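Local coordinates for 177aa long hypothetical protein (Pyrococcus horikoshii, PDB 2CQZ) that probably removes the phosphate from 2'-deoxyribonucleoside 5'-monophosphates as a metal-dependent 5'-deoxynucleotidase of the HD-domain family, at residues A[17-22]-A[29-34]; A[34-39]-A[69-74]; A[61-66]-A[117-122]; A[127-132]-A[154-159]. All coordinates share one frame; numbering follows the deposited sequence.

Contact 1. Residues A[17-22]-A[29-34]; sequences LPRMGW and EPESIA
Glu31 reaches across to Arg19 and Trp22, and its carboxylate gathers the polar side chains of this contact. From CB, chi1 of 44° sets CG between the backbone N and the carbonyl carbon, and the chain then runs on extended. Glu31 CG lies beside NE1 and CD1 of the indole, 3.4 Å from Trp22 NE1, while CD passes near Arg19 CG. At the tip, OE2 accepts two bonds. Trp22 NE1 gives the shorter, 2.7 Å to Glu31 OE2 and nearly straight at 170°, arriving on the anti side of the carboxylate. Arg19 NE lies 3.0 Å from the same Glu31 OE2, a salt bridge that approaches from above the carboxylate plane, although the oxygen sits within the guanidinium plane. A water accepts from Arg19 NH2 and donates to Glu31 OE2, closing a second path between the two charges. Glu31 OE1 makes a salt bridge with Lys15 of a neighbouring subunit. An alanine in place of Glu31 would probably leave the Trp22 indole N-H and the Arg19 guanidinium without their shared acceptor, and that Lys15 without its mate.

The backbones are tied as well: Ile33 N donates to Leu17 O (2.9 Å) and Arg19 N to Glu31 O (3.1 Å), flanking a single beta bridge between Pro18 and Ser32. Pro30 CB packs on Trp22 CB at 3.7 Å, and Ile33 CD1 on Leu17 CB. The bridge holds the entries to helices 20-24 and 33-53 together beside the HD-domain metal site, the nearest Arg19 side-chain atom about 4 Å from the nickel ion.

Contact 2. Residues A[34-39]-A[69-74]; sequences ADHSFG and VHDLAE. With NI (nickel (II) ion), chain G.
His36, His70 and Asp71 converge on one nickel ion, and metal coordination is what joins the two segments. His36 NE2 binds the nickel at 2.3 Å, His70 NE2 binds it at 2.4 Å, and Asp71 OD2 at 2.3 Å; Asp127 supplies the fourth protein ligand. With CG anti to the backbone N (chi1 170°), the His36 imidazole is carried off its helix toward the ion.

Around the metal the ligands also pack on one another. Asp71 OD2 lies in the plane of the His36 ring at its edge, 3.4 Å from His36 CD2. The two imidazoles are oblique, their planes 69° apart, with His36 NE2 near the plane of the His70 ring. Asp71 CB sits over the centre of one face of that same ring.

Hydrogen bonds form a second shell. His36 ND1 is bonded to Asp130 OD2 and His70 ND1 to the carbonyl of Ala67, so each imidazole is held at both nitrogens, which should fix its rotation. A water bridges the segments away from the metal, 2.7 Å from Ser37 OG and accepting from Asp71 N; Ser37 OG also bonds to Ile33 O.

This is the H...HD...D signature of the HD domain: the first histidine comes from helix 33-53, and the His-Asp pair from the turns linking helix 60-69 to helix 74-77, with helix 90-100 packed behind them against Val69, Leu72 and Ala73.

Contact 3. Residues A[61-66]-A[117-122]; sequences EKALKM and SPEAQL
Lys62 and Met66, one helical turn apart, both set CG anti to the backbone N (chi1 -168° and -165°), and this sends their chains across to Glu119 and Ala120. Each then bends at chi3. On the other helix, Glu119 folds at chi2, which turns its carboxylate back while CB and CG face the lysine chain.

The two chains cross at about a right angle. Lys62 CD rests 4.1 Å from both Glu119 CB and Glu119 CG, and beyond it Lys62 NZ makes a long salt bridge of 3.9 Å to Glu119 OE1. Both ends have stronger partners: Lys62 NZ a salt bridge to Glu111, Glu119 OE2 the backbone N of Asp59.

Met66 SD approaches the first turn of the partner helix, 3.6 Å from Ala120 CA, with the Ala120 methyl also beside it. That turn is capped by Ser117, whose OG accepts from Ala120 N. Between the helices the small Ala63 permits a close approach; its CB touches Leu122 CD2 at 3.9 Å, and the CA atoms of Ala63 and Glu119 come within 5.0 Å.

The axes of these short helical pieces pass 9.0 Å apart at -38°. Helix 60-69 thus lies against the start of helix 118-140, with helix 33-53 meeting Ala63 and Leu122 through Thr44, and helix 106-114 meeting Lys62 and Met66 through Leu108, Glu111 and Tyr112.

Contact 4. Residues A[127-132]-A[154-159]; sequences DKLDMI and EEIKRL. With NI (nickel (II) ion), chain G.
Lys128 faces Ile156 where helix 118-140 runs beside helix 152-157, their CA atoms 7.5 Å apart at the nearest point of the backbones. This is helix-helix packing within the all-helical HD domain, formed on the flank of the helix that carries the ligand Asp127.

Lys128 and Ile156 slide past each other in opposite directions. The lysine's CB touches Ile156 CD1, and further out Lys128 CD lies 3.6 Å from Ile156 CG1, so the methylenes lie along the isoleucine before the chain bends at chi4 (-57°). The bend puts the ammonium beside Glu155: Lys128 NZ forms a salt bridge of 3.5 Å with Glu155 OE2, the two chains crossing at about a right angle, and Lys128 CE also packs on Glu155 CB. A serine in place of Lys128 would probably leave the Glu155 carboxylate without this charge and uncover one side of Ile156.

Deeper in, Ile156 CD1 is the shared apolar point. Leu129 CD2 approaches it crosswise at 4.0 Å, whereas Ile132 CD1 meets it tip to tip. Leu129 also packs on Val172, and Ile156 on Leu169, both from helix 166-173, which packs on this cluster.

Asp127 and Asp130 point elsewhere. Asp130 OD1 makes a salt bridge with Lys15 of a neighbouring subunit. With CG anti to the backbone N, Asp127 turns its carboxylate to the metal, and OD1 binds the nickel ion at 2.1 Å.

Overall arrangement
The four contacts lie within one helical HD domain; the nickel ion joins contacts 2 and 4, and contact 1 lies beside it. Contacts 1 and 2 share Ala34 at the start of helix 33-53, their centres about 10 Å apart, and Arg19 packs on the metal ligand His36. Contact 4, its centre about 16 Å from that of contact 2, supplies the fourth ligand. Contact 3, across the chain's centre from contact 1 and about 23 Å from it between centres, joins helix 60-69 to helix 118-140, which it shares with contact 4. Along the chain contact 1 closes first, contacts 2 and 3 interleave, and contact 4 closes last. The fold thus brings ligands distant in sequence to one metal.

Contact 1. Residues A[17-22]-A[29-34]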
loop_
_atom_site.group_PDB
_atom_site.type_symbol
_atom_site.label_atom_id
_atom_site.label_comp_id
_atom_site.label_asym_id
_atom_site.label_seq_id
_atom_site.Cartn_x
_atom_site.Cartn_y
_atom_site.Cartn_z
ATOM N N LEU A 17 7.535 5.322 10.103
ATOM C CA LEU A 17 8.796 4.698 9.715
ATOM C C LEU A 17 8.720 3.169 9.783
ATOM O O LEU A 17 8.192 2.589 10.722
ATOM C CB LEU A 17 9.890 5.207 10.654
ATOM C CG LEU A 17 10.078 6.724 10.566
ATOM C CD1 LEU A 17 10.916 7.276 11.720
ATOM C CD2 LEU A 17 10.781 7.159 9.279
ATOM N N PRO A 18 9.231 2.519 8.738
ATOM C CA PRO A 18 9.201 1.059 8.667
ATOM C C PRO A 18 10.375 0.381 9.372
ATOM O O PRO A 18 11.450 0.959 9.504
ATOM C CB PRO A 18 9.239 0.801 7.168
ATOM C CG PRO A 18 10.127 1.886 6.675
ATOM C CD PRO A 18 9.599 3.098 7.432
ATOM N N ARG A 19 10.156 -0.842 9.839
ATOM C CA ARG A 19 11.211 -1.597 10.389
ATOM C C ARG A 19 11.939 -2.136 9.209
ATOM O O ARG A 19 11.480 -3.024 8.505
ATOM C CB ARG A 19 10.592 -2.740 11.192
ATOM C CG ARG A 19 9.911 -2.235 12.465
ATOM C CD ARG A 19 10.797 -2.369 13.718
ATOM N NE ARG A 19 10.880 -3.773 14.133
ATOM C CZ ARG A 19 11.888 -4.154 14.929
ATOM N NH1 ARG A 19 12.777 -3.279 15.374
ATOM N NH2 ARG A 19 11.971 -5.438 15.295
ATOM N N MET A 20 13.079 -1.515 8.919
ATOM C CA MET A 20 13.847 -1.810 7.715
ATOM C C MET A 20 14.298 -3.245 7.409
ATOM O O MET A 20 14.324 -3.631 6.242
ATOM C CB MET A 20 15.046 -0.862 7.648
ATOM C CG MET A 20 14.669 0.628 7.726
ATOM S SD MET A 20 13.818 1.310 6.259
ATOM C CE MET A 20 15.190 1.639 5.154
ATOM N N GLY A 21 14.663 -4.029 8.419
ATOM C CA GLY A 21 15.103 -5.390 8.150
ATOM C C GLY A 21 14.140 -6.134 7.245
ATOM O O GLY A 21 14.542 -6.799 6.288
ATOM N N TRP A 22 12.851 -6.010 7.551
ATOM C CA TRP A 22 11.797 -6.652 6.782
ATOM C C TRP A 22 11.816 -6.205 5.309
ATOM O O TRP A 22 11.726 -7.039 4.409
ATOM C CB TRP A 22 10.443 -6.330 7.410
ATOM C CG TRP A 22 10.319 -6.619 8.904
ATOM C CD1 TRP A 22 9.776 -5.794 9.848
ATOM C CD2 TRP A 22 10.656 -7.836 9.592
ATOM N NE1 TRP A 22 9.745 -6.413 11.076
ATOM C CE2 TRP A 22 10.284 -7.667 10.951
ATOM C CE3 TRP A 22 11.242 -9.050 9.200
ATOM C CZ2 TRP A 22 10.473 -8.676 11.918
ATOM C CZ3 TRP A 22 11.430 -10.050 10.159
ATOM C CH2 TRP A 22 11.050 -9.854 11.502
ATOM N N GLU A 29 4.647 -5.184 3.124
ATOM C CA GLU A 29 4.001 -4.203 4.034
ATOM C C GLU A 29 4.485 -4.372 5.454
ATOM O O GLU A 29 3.732 -4.814 6.318
ATOM C CB GLU A 29 2.488 -4.346 4.043
ATOM C CG GLU A 29 1.815 -4.210 2.700
ATOM C CD GLU A 29 0.394 -3.680 2.831
ATOM O OE1 GLU A 29 -0.267 -3.585 1.780
ATOM O OE2 GLU A 29 -0.057 -3.339 3.958
ATOM N N PRO A 30 5.737 -3.981 5.727
ATOM C CA PRO A 30 6.346 -4.104 7.050
ATOM C C PRO A 30 5.734 -3.239 8.117
ATOM O O PRO A 30 5.230 -2.155 7.847
ATOM C CB PRO A 30 7.804 -3.758 6.784
ATOM C CG PRO A 30 7.686 -2.704 5.760
ATOM C CD PRO A 30 6.630 -3.244 4.816
ATOM N N GLU A 31 5.776 -3.762 9.333
ATOM C CA GLU A 31 5.279 -3.084 10.500
ATOM C C GLU A 31 6.054 -1.780 10.623
ATOM O O GLU A 31 7.112 -1.610 10.004
ATOM C CB GLU A 31 5.531 -3.954 11.729
ATOM C CG GLU A 31 6.932 -4.577 11.765
ATOM C CD GLU A 31 7.362 -5.043 13.165
ATOM O OE1 GLU A 31 6.545 -4.970 14.121
ATOM O OE2 GLU A 31 8.531 -5.485 13.298
ATOM N N SER A 32 5.521 -0.850 11.403
ATOM C CA SER A 32 6.230 0.396 11.612
ATOM C C SER A 32 7.031 0.206 12.901
ATOM O O SER A 32 6.864 -0.801 13.606
ATOM C CB SER A 32 5.253 1.571 11.767
ATOM O OG SER A 32 4.480 1.453 12.951
ATOM N N ILE A 33 7.894 1.166 13.209
ATOM C CA ILE A 33 8.667 1.072 14.432
ATOM C C ILE A 33 7.704 1.133 15.617
ATOM O O ILE A 33 7.910 0.444 16.615
ATOM C CB ILE A 33 9.728 2.199 14.537
ATOM C CG1 ILE A 33 10.672 2.145 13.333
ATOM C CG2 ILE A 33 10.523 2.036 15.822
ATOM C CD1 ILE A 33 11.690 3.243 13.296
ATOM N N ALA A 34 6.647 1.940 15.501
ATOM C CA ALA A 34 5.645 2.048 16.572
ATOM C C ALA A 34 4.909 0.717 16.783
ATOM O O ALA A 34 4.625 0.354 17.922
ATOM C CB ALA A 34 4.648 3.150 16.265
HETATM O O HOH W 1 9.546 -6.864 15.286
#

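Contact 2. Residues A[34-39]-A[69-74]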
loop_
_atom_site.group_PDB
_atom_site.type_symbol
_atom_site.label_atom_id
_atom_site.label_comp_id
_atom_site.label_asym_id
_atom_site.label_seq_id
_atom_site.Cartn_x
_atom_site.Cartn_y
_atom_site.Cartn_z
ATOM N N ALA A 34 6.647 1.940 15.501
ATOM C CA ALA A 34 5.645 2.048 16.572
ATOM C C ALA A 34 4.909 0.717 16.783
ATOM O O ALA A 34 4.625 0.354 17.922
ATOM C CB ALA A 34 4.648 3.150 16.265
ATOM N N ASP A 35 4.592 -0.003 15.698
ATOM C CA ASP A 35 3.930 -1.313 15.818
ATOM C C ASP A 35 4.814 -2.192 16.691
ATOM O O ASP A 35 4.365 -2.818 17.653
ATOM C CB ASP A 35 3.801 -2.010 14.460
ATOM C CG ASP A 35 2.648 -1.499 13.639
ATOM O OD1 ASP A 35 1.570 -1.275 14.222
ATOM O OD2 ASP A 35 2.819 -1.349 12.408
ATOM N N HIS A 36 6.089 -2.231 16.322
ATOM C CA HIS A 36 7.091 -3.006 17.028
ATOM C C HIS A 36 7.143 -2.625 18.505
ATOM O O HIS A 36 7.056 -3.490 19.378
ATOM C CB HIS A 36 8.456 -2.782 16.363
ATOM C CG HIS A 36 9.606 -3.347 17.134
ATOM N ND1 HIS A 36 9.658 -4.665 17.536
ATOM C CD2 HIS A 36 10.731 -2.764 17.615
ATOM C CE1 HIS A 36 10.761 -4.868 18.233
ATOM N NE2 HIS A 36 11.428 -3.731 18.296
ATOM N N SER A 37 7.268 -1.328 18.784
ATOM C CA SER A 37 7.351 -0.852 20.161
ATOM C C SER A 37 6.134 -1.257 20.964
ATOM O O SER A 37 6.248 -1.590 22.145
ATOM C CB SER A 37 7.530 0.676 20.200
ATOM O OG SER A 37 8.786 1.064 19.650
ATOM N N PHE A 38 4.960 -1.231 20.339
ATOM C CA PHE A 38 3.796 -1.629 21.098
ATOM C C PHE A 38 3.925 -3.084 21.511
ATOM O O PHE A 38 3.647 -3.462 22.642
ATOM C CB PHE A 38 2.561 -1.447 20.215
ATOM C CG PHE A 38 1.372 -2.076 20.879
ATOM C CD1 PHE A 38 0.850 -3.261 20.376
ATOM C CD2 PHE A 38 0.839 -1.506 22.024
ATOM C CE1 PHE A 38 -0.204 -3.882 21.029
ATOM C CE2 PHE A 38 -0.220 -2.135 22.674
ATOM C CZ PHE A 38 -0.742 -3.325 22.183
ATOM N N GLY A 39 4.373 -3.932 20.590
ATOM C CA GLY A 39 4.572 -5.332 20.904
ATOM C C GLY A 39 5.561 -5.513 22.041
ATOM O O GLY A 39 5.292 -6.242 23.004
ATOM N N VAL A 69 10.355 3.558 25.474
ATOM C CA VAL A 69 11.403 4.454 25.017
ATOM C C VAL A 69 12.586 3.814 24.272
ATOM O O VAL A 69 13.306 4.503 23.537
ATOM C CB VAL A 69 11.918 5.263 26.237
ATOM C CG1 VAL A 69 13.127 6.091 25.865
ATOM C CG2 VAL A 69 10.802 6.168 26.760
ATOM N N HIS A 70 12.758 2.501 24.414
ATOM C CA HIS A 70 13.894 1.826 23.804
ATOM C C HIS A 70 14.269 2.144 22.357
ATOM O O HIS A 70 15.462 2.214 22.051
ATOM C CB HIS A 70 13.807 0.303 24.021
ATOM C CG HIS A 70 13.090 -0.450 22.941
ATOM N ND1 HIS A 70 11.718 -0.441 22.806
ATOM C CD2 HIS A 70 13.557 -1.261 21.962
ATOM C CE1 HIS A 70 11.371 -1.213 21.791
ATOM N NE2 HIS A 70 12.469 -1.721 21.262
ATOM N N ASP A 71 13.309 2.348 21.458
ATOM C CA ASP A 71 13.702 2.676 20.085
ATOM C C ASP A 71 13.385 4.099 19.709
ATOM O O ASP A 71 13.428 4.455 18.535
ATOM C CB ASP A 71 13.021 1.790 19.059
ATOM C CG ASP A 71 13.673 0.455 18.918
ATOM O OD1 ASP A 71 14.899 0.375 18.668
ATOM O OD2 ASP A 71 12.926 -0.522 19.047
ATOM N N LEU A 72 13.072 4.910 20.706
ATOM C CA LEU A 72 12.711 6.307 20.489
ATOM C C LEU A 72 13.667 7.153 19.644
ATOM O O LEU A 72 13.222 8.076 18.963
ATOM C CB LEU A 72 12.511 6.992 21.838
ATOM C CG LEU A 72 11.314 7.937 21.957
ATOM C CD1 LEU A 72 10.012 7.154 21.734
ATOM C CD2 LEU A 72 11.314 8.573 23.337
ATOM N N ALA A 73 14.965 6.857 19.685
ATOM C CA ALA A 73 15.937 7.637 18.915
ATOM C C ALA A 73 15.736 7.469 17.431
ATOM O O ALA A 73 16.236 8.270 16.619
ATOM C CB ALA A 73 17.358 7.229 19.275
ATOM N N GLU A 74 15.013 6.413 17.071
ATOM C CA GLU A 74 14.767 6.137 15.667
ATOM C C GLU A 74 13.797 7.141 15.054
ATOM O O GLU A 74 13.744 7.279 13.831
ATOM C CB GLU A 74 14.288 4.699 15.490
ATOM C CG GLU A 74 15.304 3.684 15.986
ATOM C CD GLU A 74 14.994 2.243 15.576
ATOM O OE1 GLU A 74 13.828 1.940 15.230
ATOM O OE2 GLU A 74 15.929 1.404 15.619
HETATM NI NI NI G . 13.253 -2.775 19.229
HETATM O O HOH W 2 10.300 2.494 21.406
#

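Contact 3. Residues A[61-66]-A[117-122]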
loop_
_atom_site.group_PDB
_atom_site.type_symbol
_atom_site.label_atom_id
_atom_site.label_comp_id
_atom_site.label_asym_id
_atom_site.label_seq_id
_atom_site.Cartn_x
_atom_site.Cartn_y
_atom_site.Cartn_z
ATOM N N GLU A 61 7.279 -0.623 36.527
ATOM C CA GLU A 61 7.182 0.730 36.002
ATOM C C GLU A 61 8.384 1.029 35.128
ATOM O O GLU A 61 8.231 1.475 33.988
ATOM C CB GLU A 61 7.107 1.762 37.123
ATOM C CG GLU A 61 6.760 3.159 36.613
ATOM C CD GLU A 61 6.701 4.187 37.719
ATOM O OE1 GLU A 61 5.991 3.949 38.726
ATOM O OE2 GLU A 61 7.364 5.237 37.571
ATOM N N LYS A 62 9.582 0.774 35.650
ATOM C CA LYS A 62 10.788 1.034 34.875
ATOM C C LYS A 62 10.836 0.219 33.594
ATOM O O LYS A 62 11.216 0.727 32.540
ATOM C CB LYS A 62 12.050 0.738 35.673
ATOM C CG LYS A 62 13.275 1.281 34.963
ATOM C CD LYS A 62 14.541 0.590 35.387
ATOM C CE LYS A 62 14.908 0.869 36.830
ATOM N NZ LYS A 62 16.149 0.099 37.151
ATOM N N ALA A 63 10.457 -1.050 33.678
ATOM C CA ALA A 63 10.468 -1.908 32.497
ATOM C C ALA A 63 9.540 -1.378 31.401
ATOM O O ALA A 63 9.928 -1.314 30.227
ATOM C CB ALA A 63 10.063 -3.325 32.874
ATOM N N LEU A 64 8.318 -1.003 31.780
ATOM C CA LEU A 64 7.363 -0.499 30.805
ATOM C C LEU A 64 7.830 0.800 30.165
ATOM O O LEU A 64 7.655 0.993 28.965
ATOM C CB LEU A 64 5.981 -0.329 31.445
ATOM C CG LEU A 64 5.271 -1.639 31.816
ATOM C CD1 LEU A 64 3.907 -1.325 32.401
ATOM C CD2 LEU A 64 5.123 -2.538 30.584
ATOM N N LYS A 65 8.431 1.692 30.947
ATOM C CA LYS A 65 8.928 2.942 30.377
ATOM C C LYS A 65 10.083 2.618 29.450
ATOM O O LYS A 65 10.193 3.166 28.356
ATOM C CB LYS A 65 9.419 3.900 31.462
ATOM C CG LYS A 65 8.330 4.525 32.312
ATOM C CD LYS A 65 8.955 5.470 33.325
ATOM C CE LYS A 65 7.917 6.047 34.266
ATOM N NZ LYS A 65 8.512 7.076 35.163
ATOM N N MET A 66 10.943 1.711 29.895
ATOM C CA MET A 66 12.110 1.308 29.116
ATOM C C MET A 66 11.692 0.665 27.794
ATOM O O MET A 66 12.350 0.837 26.770
ATOM C CB MET A 66 12.958 0.342 29.940
ATOM C CG MET A 66 14.356 0.108 29.418
ATOM S SD MET A 66 15.272 -0.990 30.536
ATOM C CE MET A 66 15.731 0.169 31.873
ATOM N N SER A 117 20.646 -5.024 34.400
ATOM C CA SER A 117 19.537 -5.123 35.342
ATOM C C SER A 117 18.429 -6.035 34.826
ATOM O O SER A 117 18.323 -6.284 33.628
ATOM C CB SER A 117 18.961 -3.730 35.632
ATOM O OG SER A 117 18.218 -3.225 34.532
ATOM N N PRO A 118 17.594 -6.555 35.733
ATOM C CA PRO A 118 16.484 -7.444 35.373
ATOM C C PRO A 118 15.555 -6.771 34.361
ATOM O O PRO A 118 15.138 -7.384 33.382
ATOM C CB PRO A 118 15.786 -7.682 36.709
ATOM C CG PRO A 118 16.887 -7.545 37.686
ATOM C CD PRO A 118 17.639 -6.350 37.188
ATOM N N GLU A 119 15.239 -5.500 34.602
ATOM C CA GLU A 119 14.365 -4.765 33.708
ATOM C C GLU A 119 14.972 -4.652 32.319
ATOM O O GLU A 119 14.293 -4.913 31.316
ATOM C CB GLU A 119 14.086 -3.363 34.254
ATOM C CG GLU A 119 13.380 -3.329 35.605
ATOM C CD GLU A 119 14.240 -3.891 36.720
ATOM O OE1 GLU A 119 15.472 -3.667 36.689
ATOM O OE2 GLU A 119 13.688 -4.542 37.629
ATOM N N ALA A 120 16.247 -4.263 32.261
ATOM C CA ALA A 120 16.948 -4.095 30.985
ATOM C C ALA A 120 16.981 -5.371 30.166
ATOM O O ALA A 120 16.885 -5.331 28.938
ATOM C CB ALA A 120 18.373 -3.599 31.219
ATOM N N GLN A 121 17.122 -6.507 30.838
ATOM C CA GLN A 121 17.165 -7.784 30.134
ATOM C C GLN A 121 15.781 -8.188 29.676
ATOM O O GLN A 121 15.622 -8.746 28.592
ATOM C CB GLN A 121 17.770 -8.864 31.028
ATOM C CG GLN A 121 19.283 -8.975 30.876
ATOM C CD GLN A 121 19.919 -9.891 31.903
ATOM O OE1 GLN A 121 19.323 -10.884 32.341
ATOM N NE2 GLN A 121 21.153 -9.574 32.280
ATOM N N LEU A 122 14.784 -7.891 30.502
ATOM C CA LEU A 122 13.396 -8.187 30.185
ATOM C C LEU A 122 12.979 -7.481 28.889
ATOM O O LEU A 122 12.381 -8.086 27.992
ATOM C CB LEU A 122 12.497 -7.709 31.323
ATOM C CG LEU A 122 10.990 -7.793 31.065
ATOM C CD1 LEU A 122 10.610 -9.241 30.832
ATOM C CD2 LEU A 122 10.220 -7.217 32.251
#

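Contact 4. Residues A[127-132]-A[154-159]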
loop_
_atom_site.group_PDB
_atom_site.type_symbol
_atom_site.label_atom_id
_atom_site.label_comp_id
_atom_site.label_asym_id
_atom_site.label_seq_id
_atom_site.Cartn_x
_atom_site.Cartn_y
_atom_site.Cartn_z
ATOM N N ASP A 127 11.958 -7.380 23.201
ATOM C CA ASP A 127 12.337 -6.856 21.910
ATOM C C ASP A 127 12.589 -7.960 20.908
ATOM O O ASP A 127 12.179 -7.876 19.754
ATOM C CB ASP A 127 13.606 -6.049 22.008
ATOM C CG ASP A 127 13.962 -5.427 20.702
ATOM O OD1 ASP A 127 13.168 -4.587 20.236
ATOM O OD2 ASP A 127 15.011 -5.787 20.134
ATOM N N LYS A 128 13.300 -8.985 21.357
ATOM C CA LYS A 128 13.640 -10.106 20.499
ATOM C C LYS A 128 12.455 -11.016 20.215
ATOM O O LYS A 128 12.315 -11.536 19.111
ATOM C CB LYS A 128 14.788 -10.902 21.120
ATOM C CG LYS A 128 16.122 -10.186 21.038
ATOM C CD LYS A 128 17.212 -10.952 21.789
ATOM C CE LYS A 128 18.540 -10.204 21.760
ATOM N NZ LYS A 128 18.989 -9.921 20.371
ATOM N N LEU A 129 11.599 -11.210 21.209
ATOM C CA LEU A 129 10.441 -12.062 21.010
ATOM C C LEU A 129 9.478 -11.469 19.979
ATOM O O LEU A 129 8.998 -12.179 19.091
ATOM C CB LEU A 129 9.729 -12.321 22.338
ATOM C CG LEU A 129 10.379 -13.376 23.239
ATOM C CD1 LEU A 129 9.542 -13.538 24.495
ATOM C CD2 LEU A 129 10.485 -14.702 22.504
ATOM N N ASP A 130 9.202 -10.175 20.079
ATOM C CA ASP A 130 8.312 -9.533 19.125
ATOM C C ASP A 130 8.890 -9.787 17.742
ATOM O O ASP A 130 8.174 -10.167 16.812
ATOM C CB ASP A 130 8.254 -8.024 19.379
ATOM C CG ASP A 130 7.384 -7.288 18.375
ATOM O OD1 ASP A 130 6.146 -7.296 18.543
ATOM O OD2 ASP A 130 7.940 -6.707 17.417
ATOM N N MET A 131 10.195 -9.584 17.603
ATOM C CA MET A 131 10.823 -9.788 16.304
ATOM C C MET A 131 10.687 -11.219 15.779
ATOM O O MET A 131 10.300 -11.429 14.630
ATOM C CB MET A 131 12.301 -9.402 16.351
ATOM C CG MET A 131 13.015 -9.623 15.030
ATOM S SD MET A 131 14.743 -9.137 15.109
ATOM C CE MET A 131 15.368 -10.531 16.021
ATOM N N ILE A 132 11.014 -12.200 16.613
ATOM C CA ILE A 132 10.922 -13.596 16.208
ATOM C C ILE A 132 9.478 -13.912 15.811
ATOM O O ILE A 132 9.217 -14.443 14.728
ATOM C CB ILE A 132 11.396 -14.522 17.359
ATOM C CG1 ILE A 132 12.855 -14.194 17.693
ATOM C CG2 ILE A 132 11.279 -15.994 16.954
ATOM C CD1 ILE A 132 13.337 -14.776 18.996
ATOM N N GLU A 154 18.725 -17.885 20.637
ATOM C CA GLU A 154 20.009 -18.186 21.262
ATOM C C GLU A 154 20.491 -16.946 21.998
ATOM O O GLU A 154 20.951 -17.037 23.139
ATOM C CB GLU A 154 21.051 -18.595 20.216
ATOM C CG GLU A 154 20.739 -19.912 19.520
ATOM C CD GLU A 154 20.433 -21.022 20.508
ATOM O OE1 GLU A 154 21.329 -21.367 21.314
ATOM O OE2 GLU A 154 19.295 -21.543 20.485
ATOM N N GLU A 155 20.371 -15.792 21.342
ATOM C CA GLU A 155 20.796 -14.526 21.934
ATOM C C GLU A 155 20.056 -14.285 23.254
ATOM O O GLU A 155 20.605 -13.695 24.184
ATOM C CB GLU A 155 20.544 -13.364 20.961
ATOM C CG GLU A 155 20.951 -13.655 19.521
ATOM C CD GLU A 155 20.863 -12.430 18.621
ATOM O OE1 GLU A 155 21.825 -11.629 18.622
ATOM O OE2 GLU A 155 19.834 -12.261 17.919
ATOM N N ILE A 156 18.816 -14.758 23.332
ATOM C CA ILE A 156 18.009 -14.604 24.534
ATOM C C ILE A 156 18.521 -15.521 25.635
ATOM O O ILE A 156 18.565 -15.135 26.803
ATOM C CB ILE A 156 16.527 -14.946 24.256
ATOM C CG1 ILE A 156 15.925 -13.899 23.317
ATOM C CG2 ILE A 156 15.748 -15.046 25.565
ATOM C CD1 ILE A 156 14.462 -14.152 22.949
ATOM N N LYS A 157 18.907 -16.742 25.259
ATOM C CA LYS A 157 19.412 -17.721 26.230
ATOM C C LYS A 157 20.660 -17.195 26.963
ATOM O O LYS A 157 20.894 -17.537 28.123
ATOM C CB LYS A 157 19.756 -19.044 25.530
ATOM C CG LYS A 157 18.668 -19.621 24.624
ATOM C CD LYS A 157 17.620 -20.381 25.405
ATOM C CE LYS A 157 16.849 -21.329 24.502
ATOM N NZ LYS A 157 15.794 -22.054 25.274
ATOM N N ARG A 158 21.454 -16.368 26.283
ATOM C CA ARG A 158 22.672 -15.793 26.863
ATOM C C ARG A 158 22.402 -14.810 27.997
ATOM O O ARG A 158 23.331 -14.343 28.655
ATOM C CB ARG A 158 23.476 -15.062 25.788
ATOM C CG ARG A 158 24.517 -15.892 25.100
ATOM C CD ARG A 158 25.271 -15.064 24.064
ATOM N NE ARG A 158 24.502 -14.915 22.829
ATOM C CZ ARG A 158 24.943 -14.293 21.737
ATOM N NH1 ARG A 158 26.158 -13.751 21.723
ATOM N NH2 ARG A 158 24.175 -14.226 20.655
ATOM N N LEU A 159 21.137 -14.483 28.219
ATOM C CA LEU A 159 20.787 -13.532 29.264
ATOM C C LEU A 159 20.328 -14.268 30.514
ATOM O O LEU A 159 19.506 -15.183 30.449
ATOM C CB LEU A 159 19.694 -12.578 28.758
ATOM C CG LEU A 159 20.025 -11.745 27.506
ATOM C CD1 LEU A 159 18.825 -10.892 27.107
ATOM C CD2 LEU A 159 21.226 -10.862 27.780
HETATM NI NI NI G . 13.253 -2.775 19.229
#